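Local coordinates for toxin protein (Yersinia entomophaga, PDB 6AQK) that probably acts as a toxin that transfers ADP-ribose to target molecules, as the C-terminal domain of an RHS protein, at residues P28-I42 with N53-P67. Sequence-based numbering, arbitrary orientation.
With PT (platinum (II) ion), chain B.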
ATOM      1  N   PRO A  28      -3.013   7.829 -10.605  1.00 35.25           N
ATOM      2  CA  PRO A  28      -1.838   7.388 -11.386  1.00 39.77           C
ATOM      3  C   PRO A  28      -0.610   8.320 -11.299  1.00 35.44           C
ATOM      4  O   PRO A  28       0.516   7.839 -11.314  1.00 33.73           O
ATOM      5  CB  PRO A  28      -2.383   7.374 -12.842  1.00 42.83           C
ATOM      6  CG  PRO A  28      -3.851   7.116 -12.688  1.00 43.90           C
ATOM      7  CD  PRO A  28      -4.202   7.945 -11.487  1.00 39.00           C
ATOM      8  N   TYR A  29      -0.845   9.625 -11.233  1.00 33.39           N
ATOM      9  CA  TYR A  29       0.252  10.591 -11.064  1.00 31.42           C
ATOM     10  C   TYR A  29       0.939  10.376  -9.679  1.00 30.58           C
ATOM     11  O   TYR A  29       2.145  10.375  -9.563  1.00 29.33           O
ATOM     12  CB  TYR A  29      -0.258  12.014 -11.144  1.00 34.14           C
ATOM     13  CG  TYR A  29      -0.605  12.405 -12.571  1.00 31.73           C
ATOM     14  CD1 TYR A  29       0.352  12.887 -13.407  1.00 33.82           C
ATOM     15  CD2 TYR A  29      -1.906  12.209 -13.090  1.00 40.86           C
ATOM     16  CE1 TYR A  29       0.037  13.244 -14.722  1.00 35.18           C
ATOM     17  CE2 TYR A  29      -2.224  12.556 -14.413  1.00 37.24           C
ATOM     18  CZ  TYR A  29      -1.246  13.074 -15.196  1.00 36.55           C
ATOM     19  OH  TYR A  29      -1.486  13.384 -16.489  1.00 41.90           O
ATOM     20  N   TYR A  30       0.151  10.201  -8.655  1.00 30.41           N
ATOM     21  CA  TYR A  30       0.677  10.024  -7.251  1.00 31.76           C
ATOM     22  C   TYR A  30       1.363   8.686  -7.081  1.00 32.71           C
ATOM     23  O   TYR A  30       2.475   8.580  -6.474  1.00 32.23           O
ATOM     24  CB  TYR A  30      -0.479  10.201  -6.201  1.00 31.55           C
ATOM     25  CG  TYR A  30      -0.798  11.664  -6.080  1.00 29.95           C
ATOM     26  CD1 TYR A  30      -1.641  12.277  -7.007  1.00 31.28           C
ATOM     27  CD2 TYR A  30      -0.181  12.457  -5.113  1.00 30.97           C
ATOM     28  CE1 TYR A  30      -1.864  13.643  -6.983  1.00 35.46           C
ATOM     29  CE2 TYR A  30      -0.393  13.832  -5.084  1.00 34.61           C
ATOM     30  CZ  TYR A  30      -1.234  14.412  -6.036  1.00 37.57           C
ATOM     31  OH  TYR A  30      -1.491  15.720  -6.045  1.00 31.77           O
ATOM     32  N   SER A  31       0.696   7.652  -7.593  1.00 33.00           N
ATOM     33  CA  SER A  31       1.243   6.316  -7.542  1.00 33.70           C
ATOM     34  C   SER A  31       2.593   6.232  -8.301  1.00 34.21           C
ATOM     35  O   SER A  31       3.580   5.735  -7.781  1.00 30.89           O
ATOM     36  CB  SER A  31       0.264   5.308  -8.130  1.00 38.76           C
ATOM     37  OG  SER A  31       0.807   4.018  -7.909  1.00 46.46           O
ATOM     38  N   SER A  32       2.629   6.760  -9.519  1.00 31.75           N
ATOM     39  CA  SER A  32       3.825   6.736 -10.299  1.00 32.43           C
ATOM     40  C   SER A  32       4.982   7.582  -9.712  1.00 33.89           C
ATOM     41  O   SER A  32       6.187   7.208  -9.841  1.00 32.34           O
ATOM     42  CB  SER A  32       3.480   7.076 -11.769  1.00 33.88           C
ATOM     43  OG  SER A  32       3.077   8.419 -11.917  1.00 37.29           O
ATOM     44  N   PHE A  33       4.643   8.685  -9.043  1.00 30.04           N
ATOM     45  CA  PHE A  33       5.603   9.509  -8.357  1.00 28.15           C
ATOM     46  C   PHE A  33       6.265   8.663  -7.192  1.00 32.49           C
ATOM     47  O   PHE A  33       7.510   8.666  -7.048  1.00 31.05           O
ATOM     48  CB  PHE A  33       4.923  10.708  -7.756  1.00 30.03           C
ATOM     49  CG  PHE A  33       5.840  11.761  -7.155  1.00 30.13           C
ATOM     50  CD1 PHE A  33       6.326  11.665  -5.821  1.00 31.12           C
ATOM     51  CD2 PHE A  33       6.108  12.919  -7.846  1.00 31.36           C
ATOM     52  CE1 PHE A  33       7.152  12.647  -5.288  1.00 31.33           C
ATOM     53  CE2 PHE A  33       6.900  13.906  -7.301  1.00 30.68           C
ATOM     54  CZ  PHE A  33       7.433  13.768  -6.017  1.00 31.90           C
ATOM     55  N   THR A  34       5.474   7.944  -6.415  1.00 28.76           N
ATOM     56  CA  THR A  34       6.041   7.249  -5.280  1.00 31.28           C
ATOM     57  C   THR A  34       6.803   6.020  -5.770  1.00 34.53           C
ATOM     58  O   THR A  34       7.807   5.627  -5.131  1.00 35.89           O
ATOM     59  CB  THR A  34       5.033   6.946  -4.150  1.00 29.42           C
ATOM     60  OG1 THR A  34       3.956   6.091  -4.595  1.00 31.92           O
ATOM     61  CG2 THR A  34       4.468   8.240  -3.559  1.00 33.70           C
ATOM     62  N   ILE A  35       6.357   5.438  -6.872  1.00 33.92           N
ATOM     63  CA  ILE A  35       7.147   4.399  -7.518  1.00 34.11           C
ATOM     64  C   ILE A  35       8.490   4.961  -7.943  1.00 34.75           C
ATOM     65  O   ILE A  35       9.545   4.317  -7.701  1.00 35.72           O
ATOM     66  CB  ILE A  35       6.395   3.737  -8.630  1.00 33.83           C
ATOM     67  CG1 ILE A  35       5.236   2.900  -8.007  1.00 31.08           C
ATOM     68  CG2 ILE A  35       7.313   2.866  -9.464  1.00 38.69           C
ATOM     69  CD1 ILE A  35       4.293   2.372  -9.035  1.00 38.42           C
ATOM     70  N   ALA A  36       8.487   6.130  -8.562  1.00 30.99           N
ATOM     71  CA  ALA A  36       9.798   6.741  -8.936  1.00 30.27           C
ATOM     72  C   ALA A  36      10.703   6.950  -7.781  1.00 31.34           C
ATOM     73  O   ALA A  36      11.909   6.677  -7.911  1.00 38.13           O
ATOM     74  CB  ALA A  36       9.631   8.001  -9.684  1.00 32.60           C
ATOM     75  N   LEU A  37      10.170   7.379  -6.633  1.00 33.32           N
ATOM     76  CA  LEU A  37      10.982   7.543  -5.401  1.00 33.31           C
ATOM     77  C   LEU A  37      11.637   6.214  -5.006  1.00 34.87           C
ATOM     78  O   LEU A  37      12.773   6.234  -4.572  1.00 34.86           O
ATOM     79  CB  LEU A  37      10.134   7.997  -4.242  1.00 31.63           C
ATOM     80  CG  LEU A  37       9.435   9.373  -4.229  1.00 32.26           C
ATOM     81  CD1 LEU A  37       8.521   9.457  -2.998  1.00 32.97           C
ATOM     82  CD2 LEU A  37      10.466  10.458  -4.198  1.00 36.15           C
ATOM     83  N   GLN A  38      10.898   5.101  -5.126  1.00 32.88           N
ATOM     84  CA  GLN A  38      11.458   3.776  -4.810  1.00 36.84           C
ATOM     85  C   GLN A  38      12.580   3.428  -5.760  1.00 40.66           C
ATOM     86  O   GLN A  38      13.669   2.997  -5.325  1.00 41.04           O
ATOM     87  CB  GLN A  38      10.445   2.627  -4.908  1.00 40.07           C
ATOM     88  CG  GLN A  38       9.237   2.725  -4.009  1.00 43.90           C
ATOM     89  CD  GLN A  38       8.281   1.558  -4.229  1.00 48.17           C
ATOM     90  OE1 GLN A  38       7.124   1.744  -4.592  1.00 52.40           O
ATOM     91  NE2 GLN A  38       8.776   0.338  -4.014  1.00 42.38           N
ATOM     92  N   LYS A  39      12.318   3.604  -7.047  1.00 35.77           N
ATOM     93  CA  LYS A  39      13.238   3.157  -8.113  1.00 39.86           C
ATOM     94  C   LYS A  39      14.529   3.952  -8.056  1.00 38.78           C
ATOM     95  O   LYS A  39      15.583   3.455  -8.448  1.00 39.15           O
ATOM     96  CB  LYS A  39      12.643   3.254  -9.544  1.00 39.03           C
ATOM     97  CG  LYS A  39      11.511   2.295  -9.966  1.00 42.99           C
ATOM     98  CD  LYS A  39      11.462   1.024  -9.168  1.00 52.52           C
ATOM     99  CE  LYS A  39      10.278   0.140  -9.549  1.00 59.51           C
ATOM    100  NZ  LYS A  39      10.313  -0.325 -10.970  1.00 57.28           N
ATOM    101  N   LEU A  40      14.474   5.179  -7.570  1.00 36.34           N
ATOM    102  CA  LEU A  40      15.650   5.985  -7.554  1.00 38.01           C
ATOM    103  C   LEU A  40      16.248   6.050  -6.163  1.00 39.41           C
ATOM    104  O   LEU A  40      17.056   6.887  -5.953  1.00 38.02           O
ATOM    105  CB  LEU A  40      15.356   7.397  -8.086  1.00 37.79           C
ATOM    106  CG  LEU A  40      15.005   7.411  -9.601  1.00 38.23           C
ATOM    107  CD1 LEU A  40      14.544   8.807 -10.065  1.00 37.95           C
ATOM    108  CD2 LEU A  40      16.203   6.954 -10.437  1.00 40.05           C
ATOM    109  N   ASN A  41      15.787   5.211  -5.237  1.00 37.19           N
ATOM    110  CA  ASN A  41      16.224   5.255  -3.855  1.00 42.48           C
ATOM    111  C   ASN A  41      16.230   6.644  -3.221  1.00 42.27           C
ATOM    112  O   ASN A  41      17.123   6.988  -2.481  1.00 42.09           O
ATOM    113  CB  ASN A  41      17.606   4.546  -3.793  1.00 45.55           C
ATOM    114  CG  ASN A  41      17.544   3.144  -4.362  1.00 42.25           C
ATOM    115  OD1 ASN A  41      18.247   2.821  -5.288  1.00 49.02           O
ATOM    116  ND2 ASN A  41      16.629   2.323  -3.850  1.00 41.75           N
ATOM    117  N   ILE A  42      15.218   7.466  -3.493  1.00 39.01           N
ATOM    118  CA  ILE A  42      15.156   8.787  -2.871  1.00 35.69           C
ATOM    119  C   ILE A  42      14.663   8.616  -1.421  1.00 38.64           C
ATOM    120  O   ILE A  42      13.635   7.953  -1.194  1.00 36.18           O
ATOM    121  CB  ILE A  42      14.138   9.710  -3.592  1.00 38.37           C
ATOM    122  CG1 ILE A  42      14.397   9.880  -5.106  1.00 43.03           C
ATOM    123  CG2 ILE A  42      14.042  11.028  -2.876  1.00 38.72           C
ATOM    124  CD1 ILE A  42      15.659  10.587  -5.468  1.00 46.22           C
ATOM    125  N   ASN A  53      16.325  13.984 -13.711  1.00 46.34           N
ATOM    126  CA  ASN A  53      16.320  12.554 -13.766  1.00 46.54           C
ATOM    127  C   ASN A  53      15.030  11.990 -13.125  1.00 36.97           C
ATOM    128  O   ASN A  53      14.523  10.986 -13.600  1.00 40.66           O
ATOM    129  CB  ASN A  53      17.552  11.905 -13.088  1.00 42.56           C
ATOM    130  CG  ASN A  53      17.675  10.460 -13.482  1.00 46.93           C
ATOM    131  OD1 ASN A  53      17.517  10.149 -14.663  1.00 50.59           O
ATOM    132  ND2 ASN A  53      17.838   9.541 -12.493  1.00 45.22           N
ATOM    133  N   PHE A  54      14.591  12.592 -12.020  1.00 43.09           N
ATOM    134  CA  PHE A  54      13.377  12.115 -11.364  1.00 39.99           C
ATOM    135  C   PHE A  54      12.194  12.206 -12.332  1.00 39.22           C
ATOM    136  O   PHE A  54      11.415  11.240 -12.567  1.00 35.85           O
ATOM    137  CB  PHE A  54      13.119  12.884 -10.071  1.00 40.55           C
ATOM    138  CG  PHE A  54      11.900  12.395  -9.351  1.00 37.03           C
ATOM    139  CD1 PHE A  54      11.988  11.319  -8.484  1.00 37.27           C
ATOM    140  CD2 PHE A  54      10.658  12.923  -9.644  1.00 39.87           C
ATOM    141  CE1 PHE A  54      10.843  10.835  -7.878  1.00 39.91           C
ATOM    142  CE2 PHE A  54       9.496  12.400  -9.064  1.00 36.60           C
ATOM    143  CZ  PHE A  54       9.609  11.387  -8.184  1.00 34.06           C
ATOM    144  N   ILE A  55      12.050  13.378 -12.925  1.00 36.15           N
ATOM    145  CA  ILE A  55      10.938  13.624 -13.820  1.00 42.55           C
ATOM    146  C   ILE A  55      10.928  12.646 -14.951  1.00 42.41           C
ATOM    147  O   ILE A  55       9.869  12.080 -15.293  1.00 39.67           O
ATOM    148  CB  ILE A  55      10.907  15.104 -14.272  1.00 43.93           C
ATOM    149  CG1 ILE A  55      10.470  15.973 -13.090  1.00 47.08           C
ATOM    150  CG2 ILE A  55       9.931  15.300 -15.419  1.00 46.18           C
ATOM    151  CD1 ILE A  55      10.870  17.447 -13.171  1.00 52.61           C
ATOM    152  N   SER A  56      12.108  12.388 -15.514  1.00 43.43           N
ATOM    153  CA  SER A  56      12.236  11.456 -16.609  1.00 47.26           C
ATOM    154  C   SER A  56      11.749  10.003 -16.289  1.00 42.59           C
ATOM    155  O   SER A  56      10.934   9.376 -17.011  1.00 39.92           O
ATOM    156  CB  SER A  56      13.684  11.475 -17.095  1.00 51.31           C
ATOM    157  OG  SER A  56      13.794  10.521 -18.124  1.00 61.57           O
ATOM    158  N   LYS A  57      12.184   9.517 -15.137  1.00 40.91           N
ATOM    159  CA  LYS A  57      11.750   8.231 -14.638  1.00 38.51           C
ATOM    160  C   LYS A  57      10.257   8.227 -14.333  1.00 38.01           C
ATOM    161  O   LYS A  57       9.539   7.303 -14.688  1.00 40.11           O
ATOM    162  CB  LYS A  57      12.519   7.924 -13.327  1.00 41.23           C
ATOM    163  CG  LYS A  57      12.278   6.522 -12.758  1.00 45.36           C
ATOM    164  CD  LYS A  57      12.511   5.444 -13.822  1.00 49.89           C
ATOM    165  CE  LYS A  57      13.374   4.327 -13.291  1.00 60.04           C
ATOM    166  NZ  LYS A  57      13.817   3.494 -14.436  1.00 61.44           N
ATOM    167  N   TRP A  58       9.805   9.277 -13.643  1.00 38.70           N
ATOM    168  CA  TRP A  58       8.392   9.406 -13.300  1.00 39.50           C
ATOM    169  C   TRP A  58       7.528   9.331 -14.574  1.00 38.25           C
ATOM    170  O   TRP A  58       6.529   8.576 -14.631  1.00 34.13           O
ATOM    171  CB  TRP A  58       8.194  10.722 -12.536  1.00 37.84           C
ATOM    172  CG  TRP A  58       6.803  10.984 -12.082  1.00 35.15           C
ATOM    173  CD1 TRP A  58       5.796  10.067 -11.826  1.00 34.73           C
ATOM    174  CD2 TRP A  58       6.271  12.261 -11.817  1.00 31.00           C
ATOM    175  NE1 TRP A  58       4.654  10.744 -11.405  1.00 37.90           N
ATOM    176  CE2 TRP A  58       4.941  12.092 -11.391  1.00 30.94           C
ATOM    177  CE3 TRP A  58       6.802  13.554 -11.900  1.00 33.86           C
ATOM    178  CZ2 TRP A  58       4.105  13.200 -11.107  1.00 34.36           C
ATOM    179  CZ3 TRP A  58       6.010  14.607 -11.623  1.00 33.79           C
ATOM    180  CH2 TRP A  58       4.658  14.436 -11.217  1.00 33.52           C
ATOM    181  N   ALA A  59       7.944  10.051 -15.619  1.00 36.61           N
ATOM    182  CA  ALA A  59       7.158  10.068 -16.887  1.00 38.12           C
ATOM    183  C   ALA A  59       7.072   8.666 -17.490  1.00 37.55           C
ATOM    184  O   ALA A  59       6.007   8.204 -17.945  1.00 38.47           O
ATOM    185  CB  ALA A  59       7.755  11.085 -17.874  1.00 39.82           C
ATOM    186  N   GLU A  60       8.188   7.967 -17.449  1.00 42.66           N
ATOM    187  CA  GLU A  60       8.263   6.606 -17.974  1.00 45.73           C
ATOM    188  C   GLU A  60       7.276   5.720 -17.269  1.00 38.84           C
ATOM    189  O   GLU A  60       6.478   5.044 -17.933  1.00 42.49           O
ATOM    190  CB  GLU A  60       9.690   6.117 -17.812  1.00 50.82           C
ATOM    191  CG  GLU A  60      10.046   4.686 -18.188  1.00 58.97           C
ATOM    192  CD  GLU A  60      11.513   4.413 -17.811  1.00 61.26           C
ATOM    193  OE1 GLU A  60      12.378   5.306 -18.015  1.00 59.81           O
ATOM    194  OE2 GLU A  60      11.791   3.358 -17.230  1.00 68.42           O
ATOM    195  N   ILE A  61       7.266   5.777 -15.928  1.00 36.98           N
ATOM    196  CA  ILE A  61       6.337   4.925 -15.165  1.00 34.16           C
ATOM    197  C   ILE A  61       4.856   5.322 -15.424  1.00 36.11           C
ATOM    198  O   ILE A  61       3.954   4.478 -15.635  1.00 33.57           O
ATOM    199  CB  ILE A  61       6.650   5.015 -13.698  1.00 35.35           C
ATOM    200  CG1 ILE A  61       8.060   4.511 -13.424  1.00 39.22           C
ATOM    201  CG2 ILE A  61       5.636   4.256 -12.822  1.00 34.31           C
ATOM    202  CD1 ILE A  61       8.622   5.184 -12.197  1.00 39.34           C
ATOM    203  N   GLY A  62       4.614   6.630 -15.473  1.00 33.29           N
ATOM    204  CA  GLY A  62       3.250   7.148 -15.573  1.00 37.96           C
ATOM    205  C   GLY A  62       2.600   6.843 -16.917  1.00 37.38           C
ATOM    206  O   GLY A  62       1.408   6.559 -16.985  1.00 36.15           O
ATOM    207  N   ARG A  63       3.414   6.719 -17.954  1.00 41.93           N
ATOM    208  CA  ARG A  63       2.870   6.277 -19.261  1.00 42.50           C
ATOM    209  C   ARG A  63       2.366   4.847 -19.318  1.00 41.22           C
ATOM    210  O   ARG A  63       1.561   4.508 -20.160  1.00 44.06           O
ATOM    211  CB  ARG A  63       3.940   6.521 -20.324  1.00 47.90           C
ATOM    212  CG  ARG A  63       3.981   7.970 -20.750  1.00 51.74           C
ATOM    213  CD  ARG A  63       4.807   8.115 -22.022  1.00 59.18           C
ATOM    214  NE  ARG A  63       6.212   7.739 -21.795  1.00 60.51           N
ATOM    215  CZ  ARG A  63       7.189   8.571 -21.407  1.00 60.69           C
ATOM    216  NH1 ARG A  63       8.425   8.084 -21.240  1.00 58.24           N
ATOM    217  NH2 ARG A  63       6.956   9.880 -21.176  1.00 59.20           N
ATOM    218  N   ASN A  64       2.821   4.003 -18.400  1.00 42.47           N
ATOM    219  CA  ASN A  64       2.381   2.609 -18.314  1.00 41.69           C
ATOM    220  C   ASN A  64       1.235   2.359 -17.350  1.00 48.54           C
ATOM    221  O   ASN A  64       0.865   1.214 -17.110  1.00 48.11           O
ATOM    222  CB  ASN A  64       3.609   1.715 -17.966  1.00 42.23           C
ATOM    223  CG  ASN A  64       4.634   1.758 -19.067  1.00 44.91           C
ATOM    224  OD1 ASN A  64       4.265   1.810 -20.237  1.00 40.35           O
ATOM    225  ND2 ASN A  64       5.913   1.819 -18.714  1.00 41.28           N
ATOM    226  N   MET A  65       0.665   3.406 -16.769  1.00 46.89           N
ATOM    227  CA  MET A  65      -0.434   3.197 -15.800  1.00 49.17           C
ATOM    228  C   MET A  65      -1.746   3.123 -16.542  1.00 54.39           C
ATOM    229  O   MET A  65      -1.847   3.648 -17.666  1.00 45.67           O
ATOM    230  CB  MET A  65      -0.482   4.318 -14.755  1.00 49.30           C
ATOM    231  CG  MET A  65       0.798   4.523 -13.961  1.00 47.31           C
ATOM    232  SD  MET A  65       1.147   3.320 -12.650  1.00 60.54           S
ATOM    233  CE  MET A  65       1.861   1.978 -13.586  1.00 50.88           C
ATOM    234  N   LYS A  66      -2.729   2.494 -15.879  1.00 51.91           N
ATOM    235  CA  LYS A  66      -4.118   2.370 -16.328  1.00 56.51           C
ATOM    236  C   LYS A  66      -5.032   3.138 -15.338  1.00 55.02           C
ATOM    237  O   LYS A  66      -5.190   2.688 -14.197  1.00 59.93           O
ATOM    238  CB  LYS A  66      -4.536   0.878 -16.343  1.00 52.95           C
ATOM    239  N   PRO A  67      -5.589   4.304 -15.696  1.00 55.75           N
ATOM    240  CA  PRO A  67      -5.301   5.050 -16.926  1.00 50.62           C
ATOM    241  C   PRO A  67      -3.929   5.727 -16.892  1.00 51.10           C
ATOM    242  O   PRO A  67      -3.308   5.856 -15.799  1.00 46.66           O
ATOM    243  CB  PRO A  67      -6.421   6.119 -16.978  1.00 59.90           C
ATOM    244  CG  PRO A  67      -6.827   6.309 -15.551  1.00 53.82           C
ATOM    245  CD  PRO A  67      -6.649   4.945 -14.895  1.00 55.13           C
TER
HETATM  246 PT    PT B1001      -0.810   1.933 -12.454  0.96 64.53          PT
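Trp-58 lays its indole against the backbone of the facing helix and turns its N-H into the turn formed by Tyr-29, Ser-32 and Phe-33. Trp-58 NE1 donates to Tyr-29 O at 3.1 Å, reaching a lone pair of a carbonyl that also accepts from Phe-33 N. A second, weak and strongly bent bond runs from NE1 to Ser-32 OG. Folded back over its own helix by a chi1 of 69°, Ser-32 OG donates to Pro-28 O at 2.7 Å. The bond to Tyr-29 O, together with Phe-33 packed over the indole face, mainly sets the orientation of Trp-58; the Ser-32 link is a weak addition. Phe-33 stands between two aromatic partners. Its CD2 edge meets the face of the Trp-58 six-membered ring, planes at 84°. Phe-54 CZ sits 3.6 Å above the centre of the Phe-33 ring, in a tilted edge-to-face pair. CG lies anti to the backbone N in both phenylalanines and in the tryptophan, which carries the two rings of 53-67 across to 28-42. Beside this cluster Ala-36 CB drops as a knob among Phe-54, Lys-57, Trp-58 and Ile-61, 3.6 Å from Phe-54 CE1. Small residues also meet where Ser-32 CB faces Gly-62 CA at 3.8 Å. The helix axes approach to 8.6 Å, a spacing consistent with the small residues at both places. Leu-40 CD1 covers the base of Phe-54; at the other end Pro-28 packs on Met-65, whose SD binds a platinum ion at 2.4 Å. The two helices cross at 127°, forming part of a helical region set apart from the five-stranded sheet. Val-80 and Leu-84 touch Phe-33, and Phe-77 meets both Phe-54 and Trp-58, so that helix 74-90 closes over the aromatic cluster of helices 27-39 and 51-63.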